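Hydrogenase maturation protease (Wolinella succinogenes, PDB 3PU6) is experimentally uncharacterised but probably acts as an endopeptidase that processes and so helps activate a hydrogenase. Local coordinates at residues V6-G11 / I59-A64; R15-V20 / G125-A130; E30-W35 / V136-I141; S36-Y41 / G49-L54; D77-R82 / C104-F109. All coordinates share one frame; numbering follows the deposited sequence.

Contact 1. Residues V6-G11 / I59-A64; sequences VLLCVG and IVVADA
The side chains of Leu7 and Val60 cross at a slant in the middle of an alpha/beta fold, where strand 5-10 runs parallel to strand 58-66 within a five-stranded mixed sheet flanked by helices. The two short segments diverge by 19°, and their backbones are joined by the staggered ladder of a parallel pair. Val60 straddles Leu7, giving its N-H to Val6 O (2.8 Å) and taking that of Leu8; Ala62 then straddles Cys9, bonding to Leu8 O and accepting from Val10 N. The tighter packing lies on the face carrying Leu7, Val60 and Ala62. With CG of Leu7 anti to the backbone N (chi1 172°), CD1 leans across to Val60 CG1 at 3.5 Å and reaches Ala62 CB at 4.0 Å. The small Ala62 and slim Cys9 suit this face because helix 20-31 packs against it through Ala21 and Ile22. On the other face the fit is looser: Leu8 CD2 stays 4.4 Å from Val61 CG2, and Val6 CB is 4.5 Å from Ile59 CG1. That side is not open to solvent, since every residue here is buried, and branched aliphatic chains suit such a buried sheet. Polarity enters at the C-terminal end, where the Asp63 carboxylate lies against Val10. An alanine in place of Asp63 would probably leave Val10 CG1 without the group it rests on and the N-H of Ala64 without its weak side-chain acceptor. Asp63 OD1 is 3.3 Å from Val10 O, two acceptors with no bond between them.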
# COMPACT_ATOMS: atom_id res chain seq x y z
N VAL A 6 3.75 5.29 8.15
CA VAL A 6 3.90 3.88 7.79
C VAL A 6 3.29 3.54 6.44
O VAL A 6 2.22 4.02 6.09
CB VAL A 6 3.21 2.94 8.83
CG1 VAL A 6 3.18 1.50 8.31
CG2 VAL A 6 3.90 3.00 10.16
N LEU A 7 4.00 2.71 5.68
CA LEU A 7 3.48 2.16 4.44
C LEU A 7 3.36 0.65 4.55
O LEU A 7 4.39 -0.04 4.61
CB LEU A 7 4.39 2.53 3.26
CG LEU A 7 4.08 1.85 1.92
CD1 LEU A 7 2.59 2.00 1.56
CD2 LEU A 7 4.98 2.40 0.80
N LEU A 8 2.13 0.14 4.59
CA LEU A 8 1.87 -1.30 4.65
C LEU A 8 1.67 -1.90 3.27
O LEU A 8 0.65 -1.67 2.63
CB LEU A 8 0.66 -1.62 5.55
CG LEU A 8 0.21 -3.10 5.66
CD1 LEU A 8 1.30 -4.02 6.18
CD2 LEU A 8 -1.06 -3.27 6.49
N CYS A 9 2.63 -2.69 2.81
CA CYS A 9 2.54 -3.26 1.47
C CYS A 9 1.94 -4.65 1.49
O CYS A 9 2.44 -5.54 2.18
CB CYS A 9 3.90 -3.31 0.79
SG CYS A 9 4.74 -1.78 0.89
N VAL A 10 0.87 -4.81 0.71
CA VAL A 10 0.10 -6.04 0.58
C VAL A 10 0.30 -6.62 -0.82
O VAL A 10 0.52 -5.88 -1.78
CB VAL A 10 -1.41 -5.77 0.85
CG1 VAL A 10 -2.25 -7.03 0.67
CG2 VAL A 10 -1.60 -5.18 2.23
N GLY A 11 0.26 -7.96 -0.94
CA GLY A 11 0.41 -8.63 -2.21
C GLY A 11 1.31 -9.85 -2.15
O GLY A 11 1.96 -10.11 -1.14
N ILE A 59 -0.92 5.94 8.15
CA ILE A 59 -0.77 4.64 7.51
C ILE A 59 -1.26 4.69 6.07
O ILE A 59 -2.43 4.95 5.79
CB ILE A 59 -1.58 3.53 8.23
CG1 ILE A 59 -1.17 3.43 9.70
CG2 ILE A 59 -1.41 2.20 7.51
CD1 ILE A 59 -2.08 2.56 10.51
N VAL A 60 -0.35 4.43 5.15
CA VAL A 60 -0.72 4.16 3.79
C VAL A 60 -0.66 2.65 3.59
O VAL A 60 0.36 2.02 3.85
CB VAL A 60 0.22 4.84 2.81
CG1 VAL A 60 -0.05 4.36 1.40
CG2 VAL A 60 0.07 6.34 2.90
N VAL A 61 -1.79 2.09 3.15
CA VAL A 61 -1.88 0.67 2.83
C VAL A 61 -1.96 0.54 1.32
O VAL A 61 -2.91 0.99 0.72
CB VAL A 61 -3.08 -0.02 3.55
CG1 VAL A 61 -4.37 0.74 3.35
CG2 VAL A 61 -3.24 -1.46 3.10
N ALA A 62 -0.94 -0.04 0.71
CA ALA A 62 -0.89 -0.22 -0.74
C ALA A 62 -1.13 -1.67 -1.19
O ALA A 62 -0.67 -2.61 -0.56
CB ALA A 62 0.42 0.28 -1.27
N ASP A 63 -1.83 -1.82 -2.32
CA ASP A 63 -2.19 -3.15 -2.84
C ASP A 63 -2.37 -3.13 -4.34
O ASP A 63 -2.74 -2.12 -4.90
CB ASP A 63 -3.48 -3.66 -2.19
CG ASP A 63 -3.59 -5.18 -2.23
OD1 ASP A 63 -2.61 -5.82 -2.69
OD2 ASP A 63 -4.63 -5.74 -1.81
N ALA A 64 -2.12 -4.26 -4.98
CA ALA A 64 -2.55 -4.47 -6.36
C ALA A 64 -4.07 -4.55 -6.37
O ALA A 64 -4.68 -5.07 -5.44
CB ALA A 64 -1.96 -5.75 -6.92

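Contact 2. Residues R15-V20 / G125-A130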
# COMPACT_ATOMS: atom_id res chain seq x y z
N ARG A 15 2.78 -14.29 -7.50
CA ARG A 15 1.67 -14.11 -8.42
C ARG A 15 1.84 -12.92 -9.39
O ARG A 15 0.88 -12.19 -9.63
CB ARG A 15 0.40 -13.86 -7.63
CG ARG A 15 -0.06 -15.03 -6.86
CD ARG A 15 -0.39 -16.18 -7.77
NE ARG A 15 -0.63 -17.38 -7.00
CZ ARG A 15 0.31 -18.26 -6.69
NH1 ARG A 15 1.56 -18.07 -7.10
NH2 ARG A 15 0.01 -19.33 -5.98
N GLY A 16 3.03 -12.71 -9.93
CA GLY A 16 3.25 -11.67 -10.92
C GLY A 16 3.04 -10.24 -10.45
O GLY A 16 3.60 -9.80 -9.45
N ASP A 17 2.22 -9.50 -11.18
CA ASP A 17 1.96 -8.09 -10.91
C ASP A 17 1.21 -7.88 -9.61
O ASP A 17 0.85 -6.75 -9.28
CB ASP A 17 1.15 -7.44 -12.05
CG ASP A 17 1.91 -7.36 -13.36
OD1 ASP A 17 3.15 -7.55 -13.36
OD2 ASP A 17 1.26 -7.09 -14.39
N ASP A 18 0.96 -8.97 -8.89
CA ASP A 18 0.28 -8.88 -7.61
C ASP A 18 1.28 -8.53 -6.51
O ASP A 18 0.91 -8.30 -5.36
CB ASP A 18 -0.48 -10.16 -7.29
CG ASP A 18 -1.20 -10.11 -5.94
OD1 ASP A 18 -2.06 -9.21 -5.74
OD2 ASP A 18 -0.92 -10.99 -5.09
N GLY A 19 2.54 -8.48 -6.89
CA GLY A 19 3.55 -7.98 -5.98
C GLY A 19 3.92 -6.52 -6.22
O GLY A 19 4.90 -6.05 -5.65
N VAL A 20 3.15 -5.81 -7.04
CA VAL A 20 3.47 -4.44 -7.38
C VAL A 20 3.64 -3.59 -6.14
O VAL A 20 4.59 -2.80 -6.07
CB VAL A 20 2.43 -3.77 -8.36
CG1 VAL A 20 1.10 -3.45 -7.65
CG2 VAL A 20 3.01 -2.53 -9.01
N GLY A 125 8.03 -11.51 -10.60
CA GLY A 125 8.40 -10.28 -11.29
C GLY A 125 7.25 -9.55 -11.96
O GLY A 125 6.19 -10.12 -12.22
N LEU A 126 7.48 -8.27 -12.22
CA LEU A 126 6.48 -7.35 -12.73
C LEU A 126 6.52 -7.25 -14.24
O LEU A 126 7.55 -7.51 -14.86
CB LEU A 126 6.71 -5.96 -12.14
CG LEU A 126 6.71 -5.87 -10.62
CD1 LEU A 126 6.72 -4.43 -10.18
CD2 LEU A 126 5.50 -6.63 -10.04
N SER A 127 5.38 -6.90 -14.83
CA SER A 127 5.30 -6.54 -16.24
C SER A 127 5.72 -5.09 -16.38
O SER A 127 5.67 -4.34 -15.41
CB SER A 127 3.87 -6.71 -16.75
OG SER A 127 2.98 -5.84 -16.07
N GLN A 128 6.14 -4.68 -17.57
CA GLN A 128 6.61 -3.31 -17.74
C GLN A 128 5.57 -2.34 -17.20
O GLN A 128 5.90 -1.43 -16.43
CB GLN A 128 6.95 -3.01 -19.21
CG GLN A 128 7.58 -1.62 -19.43
CD GLN A 128 8.93 -1.45 -18.73
OE1 GLN A 128 9.88 -2.17 -19.02
NE2 GLN A 128 9.01 -0.49 -17.81
N GLY A 129 4.31 -2.56 -17.58
CA GLY A 129 3.20 -1.75 -17.10
C GLY A 129 3.11 -1.62 -15.59
O GLY A 129 3.11 -0.51 -15.05
N ALA A 130 3.04 -2.76 -14.90
CA ALA A 130 2.99 -2.75 -13.43
C ALA A 130 4.24 -2.09 -12.83
O ALA A 130 4.14 -1.35 -11.86
CB ALA A 130 2.82 -4.16 -12.90
O HOH W 1 6.11 -10.65 -8.66
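Gly16 runs beside Gly125, and Asp17 beside Leu126, their CA atoms 5.3 and 4.9 Å apart, as two loops come together just ahead of the helices they lead into. Gly16 has a positive phi (63°), which suits glycine. Gly125, with phi 112°, adopts a conformation in which a CB would press on the preceding carbonyl. A water joins the two backbones here, donating to Gly16 O and accepting from Gly125 N. After Gly16 the chain makes a short 3-10 turn at Asp17 and Asp18, and Gly19 is the N-cap of helix 20-31; on the other side Ser127 is the N-cap of helix 128-147.

The Asp17 carboxylate holds this second cap with both oxygens. OD1 takes the backbone N-H of Ser127 at 2.7 Å and OD2 takes its hydroxyl, Ser127 OG, also at 2.7 Å, each met on its syn side. Two bonds to one residue fix the rotation of the carboxylate. Because OG spends its hydrogen in the bond to Asp17, it meets Ala130 N as an acceptor (3.3 Å, nearly straight at 168°), closing the first turn of the helix. Asp17 is thus a second-shell partner that positions the capping serine. Apolar groups fill in beside it: Val20 CG2 lies 4.2 Å from Ala130 CB and 4.3 Å from Leu126 CD1, and a small alanine lets the two helix starts approach.

Beneath this junction lie the sheet strands: Asp17 touches Val114 and Val20 touches Ile112 of strand 106-114, while Val20 also meets Ala64 of strand 58-66.

Contact 3. Residues E30-W35 / V136-I141; sequences EQMPEW and VALGRI
Met32 and Trp35 bracket the type I turn that leads from helix 20-31 into strand 35-41, within a beta-alpha-beta crossover, and both reach out to the side of helix 128-147. Ile141 is the residue they share. Its CG1 stands beside the backbone N (chi1 -77°), which sets the CG2 methyl anti to that N and directed at the turn. There CG2 meets the selenium of Met32, a selenomethionine, at 3.7 Å, and lies over one face of the Trp35 indole. This is a CH-pi contact, 4.2 Å from CG2 to the centroid of the six-membered ring and 18° off its normal, with the methyl displaced toward the rim near Trp35 CZ2. A long unbranched chain, as methionine would also supply, and a broad flat ring together cover the Ile141 methyl. One helical turn earlier, Leu138 CD2 touches the side-chain amide of Gln31, 3.4 Å from NE2. This is mere proximity, for the polar end of Gln31 finds its partner in Lys142, which bonds OE1. Trp35 NE1 makes a weak bond to Asp145. A connection after one helix packing on a second helix, on the same side of a mostly parallel sheet, is typical of a layered alpha/beta fold.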
# COMPACT_ATOMS: atom_id res chain seq x y z
N GLU A 30 14.08 2.68 0.06
CA GLU A 30 15.29 3.30 -0.47
C GLU A 30 15.23 4.81 -0.41
O GLU A 30 16.07 5.46 0.20
CB GLU A 30 15.52 2.90 -1.92
CG GLU A 30 16.10 1.53 -2.10
CD GLU A 30 15.74 0.92 -3.46
OE1 GLU A 30 15.47 1.70 -4.40
OE2 GLU A 30 15.73 -0.33 -3.57
N GLN A 31 14.23 5.39 -1.06
CA GLN A 31 14.18 6.83 -1.24
C GLN A 31 13.68 7.63 -0.04
O GLN A 31 13.94 8.83 0.07
CB GLN A 31 13.34 7.17 -2.45
CG GLN A 31 13.76 6.43 -3.70
CD GLN A 31 13.16 7.03 -4.93
OE1 GLN A 31 12.58 8.13 -4.88
NE2 GLN A 31 13.29 6.34 -6.06
N MSE A 32 12.97 6.97 0.87
CA MSE A 32 12.18 7.69 1.87
C MSE A 32 12.32 7.16 3.28
O MSE A 32 11.35 6.68 3.86
CB MSE A 32 10.71 7.67 1.45
CG MSE A 32 10.55 8.10 -0.01
SE MSE A 32 8.79 8.76 -0.50
CE MSE A 32 8.73 10.39 0.56
N PRO A 33 13.52 7.31 3.85
CA PRO A 33 13.93 6.80 5.16
C PRO A 33 13.03 7.24 6.32
O PRO A 33 12.95 6.53 7.32
CB PRO A 33 15.33 7.40 5.33
CG PRO A 33 15.81 7.65 3.93
CD PRO A 33 14.59 8.08 3.19
N GLU A 34 12.38 8.39 6.20
CA GLU A 34 11.46 8.84 7.25
C GLU A 34 10.18 8.00 7.31
O GLU A 34 9.41 8.05 8.29
CB GLU A 34 11.10 10.30 7.05
CG GLU A 34 12.21 11.25 7.44
CD GLU A 34 11.74 12.68 7.49
OE1 GLU A 34 10.51 12.90 7.36
OE2 GLU A 34 12.60 13.59 7.64
N TRP A 35 9.95 7.23 6.25
CA TRP A 35 8.86 6.26 6.20
C TRP A 35 9.37 4.91 6.68
O TRP A 35 10.41 4.42 6.22
CB TRP A 35 8.34 6.12 4.76
CG TRP A 35 7.52 7.26 4.32
CD1 TRP A 35 7.96 8.50 3.95
CD2 TRP A 35 6.10 7.29 4.21
NE1 TRP A 35 6.90 9.30 3.62
CE2 TRP A 35 5.74 8.58 3.76
CE3 TRP A 35 5.09 6.35 4.44
CZ2 TRP A 35 4.42 8.95 3.55
CZ3 TRP A 35 3.79 6.72 4.22
CH2 TRP A 35 3.46 8.02 3.79
N VAL A 136 5.10 5.36 -10.64
CA VAL A 136 4.04 6.36 -10.57
C VAL A 136 3.45 6.44 -9.16
O VAL A 136 3.13 7.53 -8.67
CB VAL A 136 2.94 6.06 -11.61
CG1 VAL A 136 1.69 6.86 -11.33
CG2 VAL A 136 3.46 6.31 -13.02
N ALA A 137 3.31 5.28 -8.53
CA ALA A 137 2.83 5.17 -7.14
C ALA A 137 3.82 5.76 -6.12
O ALA A 137 3.42 6.36 -5.12
CB ALA A 137 2.51 3.72 -6.81
N LEU A 138 5.11 5.58 -6.37
CA LEU A 138 6.14 6.22 -5.58
C LEU A 138 5.92 7.72 -5.66
O LEU A 138 5.97 8.44 -4.66
CB LEU A 138 7.50 5.86 -6.15
CG LEU A 138 8.73 6.36 -5.41
CD1 LEU A 138 8.72 5.96 -3.94
CD2 LEU A 138 9.95 5.81 -6.11
N GLY A 139 5.64 8.19 -6.87
CA GLY A 139 5.36 9.59 -7.10
C GLY A 139 4.36 10.12 -6.10
O GLY A 139 4.60 11.13 -5.43
N ARG A 140 3.23 9.41 -5.98
CA ARG A 140 2.13 9.87 -5.14
C ARG A 140 2.44 9.82 -3.64
O ARG A 140 1.89 10.60 -2.86
CB ARG A 140 0.85 9.09 -5.46
CG ARG A 140 0.65 8.87 -6.95
CD ARG A 140 0.38 10.18 -7.69
NE ARG A 140 -0.88 10.77 -7.25
CZ ARG A 140 -2.09 10.36 -7.65
NH1 ARG A 140 -2.20 9.34 -8.52
NH2 ARG A 140 -3.18 10.96 -7.20
N ILE A 141 3.32 8.90 -3.24
CA ILE A 141 3.71 8.80 -1.83
C ILE A 141 4.54 10.02 -1.51
O ILE A 141 4.41 10.60 -0.44
CB ILE A 141 4.53 7.52 -1.50
CG1 ILE A 141 3.61 6.31 -1.43
CG2 ILE A 141 5.23 7.65 -0.16
CD1 ILE A 141 2.60 6.43 -0.31

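Contact 4. Residues S36-Y41 / G49-L54; sequences SVFFGY and GKLREL
Phe38, projecting from the edge strand 35-41, is the hub on which Lys50, Leu51 and Leu54 of helix 48-54 converge. Apolar contacts dominate. Leu51 slides past the ring in the opposite sense, its CG level with the ring plane at the edge and its CD2 3.6 Å from Phe38 CD2. Leu54 arrives at the far end of the ring, where its CD2 comes within 3.9 Å of Phe38 CZ. The same methyl lies 3.8 Å from Ser36 OG, a van der Waals approach rather than a polar one. A large flat ring suits this place because it can bridge from strand to helix.

Lys50 contributes differently. Its CB touches Phe38 CE2 at 3.8 Å, and its extended chain carries CD over one face of the ring. The ammonium continues above that face, NZ 5.8 Å from the ring centroid, so any cation-pi attraction is weak at most. A lysine fits an exposed helix position whose aliphatic stem can shield an aromatic while its charge remains at the surface.

Strand and helix run nearly antiparallel, at 154°, as expected of the beta-alpha-beta crossover that takes the chain from strand 35-41 over strand 5-10 to strand 58-66.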
# COMPACT_ATOMS: atom_id res chain seq x y z
N SER A 36 8.64 4.30 7.61
CA SER A 36 8.91 2.91 7.91
C SER A 36 7.93 2.04 7.12
O SER A 36 6.72 2.25 7.17
CB SER A 36 8.87 2.63 9.41
OG SER A 36 7.56 2.73 9.91
N VAL A 37 8.48 1.10 6.36
CA VAL A 37 7.72 0.24 5.46
C VAL A 37 7.51 -1.14 6.08
O VAL A 37 8.46 -1.80 6.49
CB VAL A 37 8.44 0.07 4.11
CG1 VAL A 37 7.57 -0.70 3.13
CG2 VAL A 37 8.78 1.41 3.52
N PHE A 38 6.25 -1.57 6.13
CA PHE A 38 5.91 -2.89 6.63
C PHE A 38 5.40 -3.78 5.51
O PHE A 38 4.35 -3.51 4.94
CB PHE A 38 4.84 -2.78 7.71
CG PHE A 38 5.33 -2.15 8.96
CD1 PHE A 38 6.65 -1.76 9.08
CD2 PHE A 38 4.48 -1.97 10.04
CE1 PHE A 38 7.12 -1.19 10.24
CE2 PHE A 38 4.95 -1.40 11.21
CZ PHE A 38 6.27 -1.02 11.31
N PHE A 39 6.13 -4.83 5.20
CA PHE A 39 5.68 -5.81 4.22
C PHE A 39 4.75 -6.84 4.82
O PHE A 39 5.16 -7.67 5.60
CB PHE A 39 6.87 -6.49 3.56
CG PHE A 39 7.77 -5.54 2.86
CD1 PHE A 39 8.76 -4.86 3.56
CD2 PHE A 39 7.62 -5.29 1.50
CE1 PHE A 39 9.60 -3.97 2.91
CE2 PHE A 39 8.44 -4.38 0.85
CZ PHE A 39 9.44 -3.72 1.55
N GLY A 40 3.49 -6.77 4.45
CA GLY A 40 2.53 -7.68 5.01
C GLY A 40 2.38 -8.85 4.07
O GLY A 40 1.79 -9.86 4.43
N TYR A 41 2.93 -8.70 2.87
CA TYR A 41 2.68 -9.63 1.78
C TYR A 41 1.21 -10.04 1.73
O TYR A 41 0.32 -9.20 1.60
CB TYR A 41 3.61 -10.83 1.89
CG TYR A 41 5.05 -10.41 1.93
CD1 TYR A 41 5.74 -10.11 0.76
CD2 TYR A 41 5.72 -10.26 3.15
CE1 TYR A 41 7.06 -9.70 0.79
CE2 TYR A 41 7.05 -9.85 3.19
CZ TYR A 41 7.71 -9.57 2.01
OH TYR A 41 9.03 -9.17 2.05
N GLY A 49 0.75 -6.12 15.18
CA GLY A 49 1.41 -5.98 16.46
C GLY A 49 2.31 -4.77 16.44
O GLY A 49 2.16 -3.87 17.26
N LYS A 50 3.25 -4.77 15.49
CA LYS A 50 4.16 -3.67 15.26
C LYS A 50 3.42 -2.35 15.07
O LYS A 50 3.89 -1.28 15.48
CB LYS A 50 4.98 -3.92 14.01
CG LYS A 50 5.51 -5.32 13.85
CD LYS A 50 6.39 -5.37 12.62
CE LYS A 50 7.30 -6.59 12.64
NZ LYS A 50 8.39 -6.50 11.62
N LEU A 51 2.28 -2.44 14.40
CA LEU A 51 1.47 -1.28 14.14
C LEU A 51 0.87 -0.69 15.41
O LEU A 51 0.94 0.52 15.61
CB LEU A 51 0.37 -1.60 13.13
CG LEU A 51 0.84 -1.68 11.67
CD1 LEU A 51 -0.31 -2.12 10.75
CD2 LEU A 51 1.46 -0.36 11.21
N ARG A 52 0.26 -1.51 16.26
CA ARG A 52 -0.29 -0.98 17.50
C ARG A 52 0.84 -0.30 18.26
O ARG A 52 0.68 0.79 18.81
CB ARG A 52 -0.84 -2.09 18.38
CG ARG A 52 -2.00 -2.88 17.82
CD ARG A 52 -2.30 -4.13 18.68
NE ARG A 52 -3.10 -5.11 17.95
CZ ARG A 52 -2.75 -6.39 17.76
NH1 ARG A 52 -1.62 -6.84 18.28
NH2 ARG A 52 -3.54 -7.21 17.06
N GLU A 53 1.99 -0.96 18.24
CA GLU A 53 3.11 -0.65 19.10
C GLU A 53 3.81 0.63 18.68
O GLU A 53 4.42 1.33 19.50
CB GLU A 53 4.08 -1.83 19.06
CG GLU A 53 5.20 -1.76 20.08
CD GLU A 53 4.69 -1.62 21.51
OE1 GLU A 53 3.67 -2.24 21.87
OE2 GLU A 53 5.34 -0.88 22.28
N LEU A 54 3.73 0.94 17.40
CA LEU A 54 4.37 2.12 16.85
C LEU A 54 3.47 3.36 16.86
O LEU A 54 3.95 4.48 16.84
CB LEU A 54 4.82 1.80 15.43
CG LEU A 54 5.23 2.95 14.52
CD1 LEU A 54 6.38 3.69 15.14
CD2 LEU A 54 5.61 2.38 13.17

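Contact 5. Residues D77-R82 / C104-F109; sequences DLSDER and CSKTIF
Lys106 starts out pointing away from Asp77 yet returns to bind it, in a salt bridge whose ammonium lies well above the carboxylate plane. This happens where strand 73-77, the antiparallel edge strand of the mixed sheet, ends beside the start of strand 106-114. The Lys106 chain is bent at chi2 (-44°), placing CD on the returning path, and NZ reaches Asp77 OD2 at 2.6 Å, 57° out of the carboxylate plane. Asp77 also forms an Asx turn through OD1 and the N-H of Ser79, though the position of OD1 is less sure, and its backbone O closes a type I turn by accepting from Asp80 N. An alanine in place of Asp77 would probably leave the Lys106 ammonium without its carboxylate mate. An aspartate therefore suits a strand end that both turns and pairs with a lysine. Asp77 and Ile108 form a non-hydrogen-bonded antiparallel pair, CA atoms 4.4 Å apart, and the next residue supplies the bond, Leu78 N to Thr107 O (2.8 Å). Inward, Leu78 packs on Phe109, CD1 to CB 3.9 Å, and also on Ile97 of helix 94-103. Thr107 OG1 donates a hydrogen bond to Cys104 O, 3.0 Å away and 41° above that carbonyl's plane.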
# COMPACT_ATOMS: atom_id res chain seq x y z
N ASP A 77 -8.22 9.04 1.33
CA ASP A 77 -8.08 9.20 2.77
C ASP A 77 -9.29 8.64 3.48
O ASP A 77 -10.33 9.29 3.54
CB ASP A 77 -7.95 10.68 3.12
CG ASP A 77 -8.07 10.95 4.62
OD1 ASP A 77 -7.88 10.01 5.43
OD2 ASP A 77 -8.34 12.12 4.97
N LEU A 78 -9.15 7.44 4.05
CA LEU A 78 -10.28 6.73 4.68
C LEU A 78 -10.64 7.26 6.06
O LEU A 78 -11.57 6.79 6.70
CB LEU A 78 -10.08 5.22 4.66
CG LEU A 78 -9.88 4.73 3.22
CD1 LEU A 78 -9.77 3.24 3.17
CD2 LEU A 78 -11.00 5.21 2.30
N SER A 79 -9.90 8.27 6.50
CA SER A 79 -10.27 9.11 7.63
C SER A 79 -11.57 9.86 7.32
O SER A 79 -12.41 10.08 8.19
CB SER A 79 -9.15 10.10 7.94
OG SER A 79 -9.66 11.38 8.27
N ASP A 80 -11.72 10.26 6.07
CA ASP A 80 -12.97 10.87 5.64
C ASP A 80 -14.09 9.84 5.68
O ASP A 80 -14.04 8.84 4.97
CB ASP A 80 -12.83 11.43 4.23
CG ASP A 80 -14.04 12.22 3.81
OD1 ASP A 80 -14.32 13.21 4.50
OD2 ASP A 80 -14.71 11.85 2.82
N GLU A 81 -15.10 10.08 6.50
CA GLU A 81 -16.16 9.09 6.72
C GLU A 81 -17.00 8.80 5.47
O GLU A 81 -17.26 7.64 5.14
CB GLU A 81 -17.09 9.54 7.85
CG GLU A 81 -17.66 8.38 8.65
CD GLU A 81 -16.57 7.59 9.36
OE1 GLU A 81 -15.59 8.22 9.84
OE2 GLU A 81 -16.71 6.35 9.44
N ARG A 82 -17.45 9.85 4.82
CA ARG A 82 -18.17 9.73 3.57
C ARG A 82 -17.39 8.82 2.62
O ARG A 82 -17.95 7.89 2.03
CB ARG A 82 -18.33 11.11 2.97
CG ARG A 82 -19.46 11.23 2.02
CD ARG A 82 -19.86 12.68 1.84
NE ARG A 82 -20.66 12.83 0.63
CZ ARG A 82 -20.26 13.47 -0.46
NH1 ARG A 82 -19.07 14.05 -0.50
NH2 ARG A 82 -21.06 13.54 -1.52
N CYS A 104 -5.40 4.04 13.57
CA CYS A 104 -4.96 5.31 13.02
C CYS A 104 -6.06 6.05 12.27
O CYS A 104 -6.75 5.46 11.44
CB CYS A 104 -3.84 5.05 12.03
SG CYS A 104 -3.03 6.50 11.51
N SER A 105 -6.21 7.34 12.54
CA SER A 105 -7.20 8.17 11.84
C SER A 105 -6.81 8.44 10.37
O SER A 105 -7.63 8.25 9.46
CB SER A 105 -7.40 9.49 12.57
OG SER A 105 -6.19 10.22 12.62
N LYS A 106 -5.58 8.89 10.16
CA LYS A 106 -5.04 9.01 8.82
C LYS A 106 -4.70 7.66 8.19
O LYS A 106 -3.53 7.37 7.95
CB LYS A 106 -3.78 9.85 8.80
CG LYS A 106 -4.01 11.31 8.50
CD LYS A 106 -4.99 11.50 7.35
CE LYS A 106 -5.20 12.98 7.10
NZ LYS A 106 -6.41 13.23 6.27
N THR A 107 -5.72 6.85 7.90
CA THR A 107 -5.53 5.68 7.07
C THR A 107 -5.84 5.98 5.61
O THR A 107 -6.98 6.22 5.23
CB THR A 107 -6.41 4.49 7.49
OG1 THR A 107 -6.13 4.15 8.86
CG2 THR A 107 -6.12 3.29 6.59
N ILE A 108 -4.80 5.92 4.79
CA ILE A 108 -4.94 6.19 3.38
C ILE A 108 -4.79 4.92 2.57
O ILE A 108 -3.84 4.18 2.77
CB ILE A 108 -3.89 7.24 2.95
CG1 ILE A 108 -4.22 8.60 3.57
CG2 ILE A 108 -3.80 7.32 1.43
CD1 ILE A 108 -3.02 9.40 3.93
N PHE A 109 -5.74 4.67 1.66
CA PHE A 109 -5.62 3.56 0.71
C PHE A 109 -4.95 3.99 -0.60
O PHE A 109 -5.24 5.05 -1.12
CB PHE A 109 -6.97 2.88 0.42
CG PHE A 109 -6.87 1.70 -0.53
CD1 PHE A 109 -6.38 0.48 -0.10
CD2 PHE A 109 -7.21 1.83 -1.87
CE1 PHE A 109 -6.24 -0.60 -1.00
CE2 PHE A 109 -7.07 0.77 -2.76
CZ PHE A 109 -6.59 -0.44 -2.33

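Contacts 1, 2 and 3 are buried, contact 1 with its centre about 2 Å from that of the chain; contact 4 lies at the surface, and contact 5 is partly buried. Contacts 1, 4 and 5 reach the same sheet: backbone bonds probably link strand 58-66 to strand 106-114 and strand 5-10 to strand 35-41, tying the outer two to contact 1. Contacts 2 and 3 share helix 128-147, at its start and further along, and Trp35 of contact 3 packs on Val6 and Val60 of contact 1. Chemistry follows place: backbone bonds and aliphatics at the centre, a carboxylate that holds a capping serine at a helix start, mainly apolar contacts in 3 and 4, and a salt bridge at the sheet's edge.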